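Side-chain contacts in Alr4995 protein (Nostoc sp., PDB 6LRF), which combines arginine dihydrolase and ornithine cyclodeaminase activities in one chain, probably turning arginine into ornithine and ornithine into proline: residues B[295-299]-B[300-304]; B[337-340]-B[341-344]. All blocks are in the same frame, centred on the assembly; numbering follows the deposited sequence.

In the fold
Interactions 1 and 2 both concern the start of a helix, and both lie in the LOR/SDH conserved region. Residues 295-304 turn from the short helix 294-297 into helix 299-310; further along the chain, residues 337-344 lead from strand 329-337 into helix 340-352. The two do not touch: their centres are 22 Å apart and their nearest atoms about 11 Å. What they share is strand 280-292, which meets Leu299 and Ile300 of interaction 1 and Met343 of interaction 2. Interaction 1 also borders a second subunit, whereas interaction 2 lies closer to the centre of the chain. The crystal is unliganded, and no bound substrate or cofactor marks either contact.

Interaction 1. Residues B[295-299]-B[300-304]; sequences LDSGL and INRAL
Arg302 curls back alongside Gly298 and crosses Leu299 at a slant. Its CG lies beside its own backbone N, and the bend at chi3 (-69°) returns the guanidinium to the turn before the helix. The group presents its edge, in plane, to Gly298 O and Leu299 N; NE donates a weak bond to Gly298 O at 3.5 Å. That carbonyl also takes the firmer bond from Arg302 N, at 2.9 Å, so one arginine holds it with both backbone and side chain. Leu299 brings its CD1 methyl to 4.0 Å from Arg302 NH1.

Gly298 is the N-cap and suits its place: its positive phi (70°) turns the chain sharply between two helices, a conformation that favours glycine. Before it, Ser297 forms an ST turn, OG accepting from Leu299 N at 3.3 Å; the same hydroxyl is hydrogen-bonded to His293 O, a small polar side chain serving two backbone groups.

Leu299 and Ile300, both apolar and buried, pack on Ile290 of strand 280-292, Leu295 reaches Phe319 of strand 313-320, and Leu295 of a second subunit meets Leu295 and Ile300 here.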
loop_
_atom_site.group_PDB
_atom_site.type_symbol
_atom_site.label_atom_id
_atom_site.label_comp_id
_atom_site.label_asym_id
_atom_site.label_seq_id
_atom_site.Cartn_x
_atom_site.Cartn_y
_atom_site.Cartn_z
ATOM N N LEU B 295 -14.323 -35.134 1.196
ATOM C CA LEU B 295 -13.512 -34.956 0.003
ATOM C C LEU B 295 -13.640 -33.589 -0.620
ATOM O O LEU B 295 -12.636 -33.027 -1.059
ATOM C CB LEU B 295 -13.860 -36.003 -1.039
ATOM C CG LEU B 295 -13.293 -37.361 -0.661
ATOM C CD1 LEU B 295 -13.477 -38.308 -1.823
ATOM C CD2 LEU B 295 -11.839 -37.213 -0.276
ATOM N N ASP B 296 -14.853 -33.043 -0.672
ATOM C CA ASP B 296 -15.031 -31.780 -1.394
ATOM C C ASP B 296 -14.921 -30.539 -0.508
ATOM O O ASP B 296 -14.656 -29.447 -1.001
ATOM C CB ASP B 296 -16.370 -31.759 -2.151
ATOM C CG ASP B 296 -17.574 -31.840 -1.236
ATOM O OD1 ASP B 296 -17.837 -30.864 -0.501
ATOM O OD2 ASP B 296 -18.277 -32.875 -1.271
ATOM N N SER B 297 -15.112 -30.688 0.794
ATOM C CA SER B 297 -14.952 -29.534 1.666
ATOM C C SER B 297 -13.476 -29.307 1.992
ATOM O O SER B 297 -13.090 -28.224 2.434
ATOM C CB SER B 297 -15.759 -29.706 2.946
ATOM O OG SER B 297 -15.294 -30.808 3.705
ATOM N N GLY B 298 -12.654 -30.330 1.753
ATOM C CA GLY B 298 -11.249 -30.285 2.112
ATOM C C GLY B 298 -11.039 -30.339 3.621
ATOM O O GLY B 298 -9.949 -30.043 4.122
ATOM N N LEU B 299 -12.090 -30.715 4.344
ATOM C CA LEU B 299 -12.020 -30.862 5.792
ATOM C C LEU B 299 -10.934 -31.876 6.176
ATOM O O LEU B 299 -10.090 -31.596 7.025
ATOM C CB LEU B 299 -13.384 -31.291 6.346
ATOM C CG LEU B 299 -13.582 -31.270 7.862
ATOM C CD1 LEU B 299 -13.205 -29.910 8.421
ATOM C CD2 LEU B 299 -15.031 -31.598 8.191
ATOM N N ILE B 300 -10.953 -33.042 5.527
ATOM C CA ILE B 300 -9.968 -34.079 5.804
ATOM C C ILE B 300 -8.567 -33.522 5.570
ATOM O O ILE B 300 -7.643 -33.785 6.336
ATOM C CB ILE B 300 -10.204 -35.357 4.937
ATOM C CG1 ILE B 300 -9.182 -36.439 5.274
ATOM C CG2 ILE B 300 -10.159 -35.048 3.442
ATOM C CD1 ILE B 300 -9.344 -36.992 6.651
ATOM N N ASN B 301 -8.445 -32.691 4.543
ATOM C CA ASN B 301 -7.154 -32.210 4.079
ATOM C C ASN B 301 -6.616 -31.142 5.042
ATOM O O ASN B 301 -5.418 -31.105 5.343
ATOM C CB ASN B 301 -7.293 -31.699 2.625
ATOM C CG ASN B 301 -6.199 -30.735 2.222
ATOM O OD1 ASN B 301 -5.005 -31.035 2.357
ATOM N ND2 ASN B 301 -6.597 -29.565 1.705
ATOM N N ARG B 302 -7.503 -30.307 5.569
ATOM C CA ARG B 302 -7.101 -29.331 6.573
ATOM C C ARG B 302 -6.672 -29.998 7.883
ATOM O O ARG B 302 -5.733 -29.548 8.529
ATOM C CB ARG B 302 -8.234 -28.341 6.840
ATOM C CG ARG B 302 -8.309 -27.202 5.832
ATOM C CD ARG B 302 -9.561 -26.347 6.051
ATOM N NE ARG B 302 -10.779 -27.083 5.710
ATOM C CZ ARG B 302 -12.009 -26.575 5.757
ATOM N NH1 ARG B 302 -13.050 -27.329 5.422
ATOM N NH2 ARG B 302 -12.201 -25.316 6.138
ATOM N N ALA B 303 -7.364 -31.068 8.262
ATOM C CA ALA B 303 -7.010 -31.824 9.462
ATOM C C ALA B 303 -5.608 -32.421 9.344
ATOM O O ALA B 303 -4.787 -32.296 10.256
ATOM C CB ALA B 303 -8.017 -32.909 9.710
ATOM N N LEU B 304 -5.326 -33.039 8.204
ATOM C CA LEU B 304 -4.014 -33.637 7.972
ATOM C C LEU B 304 -2.894 -32.600 7.986
ATOM O O LEU B 304 -1.823 -32.838 8.548
ATOM C CB LEU B 304 -4.020 -34.415 6.654
ATOM C CG LEU B 304 -5.123 -35.472 6.650
ATOM C CD1 LEU B 304 -5.103 -36.347 5.391
ATOM C CD2 LEU B 304 -5.077 -36.331 7.918
#

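Interaction 2. Residues B[337-340]-B[341-344]; sequences APSH and EVME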
loop_
_atom_site.group_PDB
_atom_site.type_symbol
_atom_site.label_atom_id
_atom_site.label_comp_id
_atom_site.label_asym_id
_atom_site.label_seq_id
_atom_site.Cartn_x
_atom_site.Cartn_y
_atom_site.Cartn_z
ATOM N N ALA B 337 2.069 -38.071 17.927
ATOM C CA ALA B 337 2.786 -36.882 18.365
ATOM C C ALA B 337 4.043 -37.292 19.131
ATOM O O ALA B 337 4.076 -38.363 19.727
ATOM C CB ALA B 337 1.885 -36.014 19.242
ATOM N N PRO B 338 5.079 -36.448 19.117
ATOM C CA PRO B 338 6.342 -36.806 19.774
ATOM C C PRO B 338 6.288 -36.679 21.305
ATOM O O PRO B 338 7.171 -37.187 22.010
ATOM C CB PRO B 338 7.333 -35.802 19.171
ATOM C CG PRO B 338 6.454 -34.579 18.848
ATOM C CD PRO B 338 5.175 -35.177 18.366
ATOM N N SER B 339 5.267 -35.996 21.815
ATOM C CA SER B 339 5.117 -35.771 23.253
ATOM C C SER B 339 3.671 -35.429 23.557
ATOM O O SER B 339 2.887 -35.141 22.639
ATOM C CB SER B 339 6.008 -34.633 23.726
ATOM O OG SER B 339 5.433 -33.399 23.330
ATOM N N HIS B 340 3.322 -35.426 24.838
ATOM C CA HIS B 340 1.963 -35.093 25.246
ATOM C C HIS B 340 1.629 -33.651 24.908
ATOM O O HIS B 340 0.517 -33.338 24.463
ATOM C CB HIS B 340 1.755 -35.326 26.745
ATOM C CG HIS B 340 0.315 -35.256 27.161
ATOM N ND1 HIS B 340 -0.678 -35.971 26.521
ATOM C CD2 HIS B 340 -0.301 -34.553 28.140
ATOM C CE1 HIS B 340 -1.842 -35.714 27.092
ATOM N NE2 HIS B 340 -1.641 -34.855 28.076
ATOM N N GLU B 341 2.594 -32.769 25.118
ATOM C CA GLU B 341 2.391 -31.358 24.843
ATOM C C GLU B 341 1.989 -31.135 23.387
ATOM O O GLU B 341 1.039 -30.403 23.098
ATOM C CB GLU B 341 3.655 -30.591 25.179
ATOM C CG GLU B 341 3.647 -29.145 24.748
ATOM C CD GLU B 341 5.045 -28.556 24.776
ATOM O OE1 GLU B 341 5.960 -29.254 25.280
ATOM O OE2 GLU B 341 5.231 -27.408 24.306
ATOM N N VAL B 342 2.689 -31.787 22.461
ATOM C CA VAL B 342 2.395 -31.581 21.039
ATOM C C VAL B 342 1.053 -32.238 20.682
ATOM O O VAL B 342 0.266 -31.694 19.891
ATOM C CB VAL B 342 3.529 -32.119 20.124
ATOM C CG1 VAL B 342 3.112 -32.072 18.652
ATOM C CG2 VAL B 342 4.819 -31.327 20.343
HETATM N N MSE B 343 0.785 -33.400 21.277
HETATM C CA MSE B 343 -0.508 -34.071 21.109
HETATM C C MSE B 343 -1.688 -33.177 21.538
HETATM O O MSE B 343 -2.723 -33.137 20.877
HETATM C CB MSE B 343 -0.548 -35.379 21.904
HETATM C CG MSE B 343 -1.874 -36.124 21.765
HETATM SE SE MSE B 343 -2.293 -36.633 19.867
HETATM C CE MSE B 343 -1.430 -38.424 19.816
ATOM N N GLU B 344 -1.532 -32.466 22.646
ATOM C CA GLU B 344 -2.578 -31.560 23.114
ATOM C C GLU B 344 -2.809 -30.418 22.135
ATOM O O GLU B 344 -3.948 -29.984 21.902
ATOM C CB GLU B 344 -2.215 -30.985 24.474
ATOM C CG GLU B 344 -2.173 -32.004 25.587
ATOM C CD GLU B 344 -1.861 -31.361 26.921
ATOM O OE1 GLU B 344 -0.731 -30.837 27.090
ATOM O OE2 GLU B 344 -2.765 -31.356 27.781
#
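His340 and Glu344, one helical turn apart, are brought together by their first torsions: the histidine sets CG opposite its backbone N (chi1 -169°), while the glutamate sends CG back alongside its own N (chi1 -66°) and runs extended beyond it. They lie at the N-terminus of helix 340-352, which follows strand 329-337 and is capped by Ser339. Serine suits this N-cap because its short hydroxyl can accept from the backbone: OG takes the N-H of Val342 in a nearly straight bond of 3.3 Å. The helical bonds then begin, Met343 N to Ser339 O at 3.1 Å and Glu344 N to His340 O at 2.9 Å.

On one flank, Glu344 CG sits over a face of the imidazole in a CH-pi contact, 4.0 Å from the ring centroid. Its carboxylate stacks beside CG, its plane 21° from that of the ring but offset toward the NE2-CD2 side. ND1 is hydrogen-bonded to Glu284 and NE2 to Asp436, which probably limits rotation of the ring while Glu344 covers one face. With an alanine in place of Glu344, that face of His340 would probably lose the cover of CG and the carboxylate, and Arg555 a long, weak ion-pair partner. Glu341 instead points its carboxylate elsewhere, to a salt bridge with Arg194.

Across the helix start the packing is apolar. Small Ala337, the last residue of the strand, puts CB 3.7 Å from CB of Met343, a selenomethionine in the crystal, whose CE comes back near the same methyl. Pro338, rigid before the cap, crosses the branched Val342 at about a right angle, its ring CD 3.7 Å from Val342 CG1.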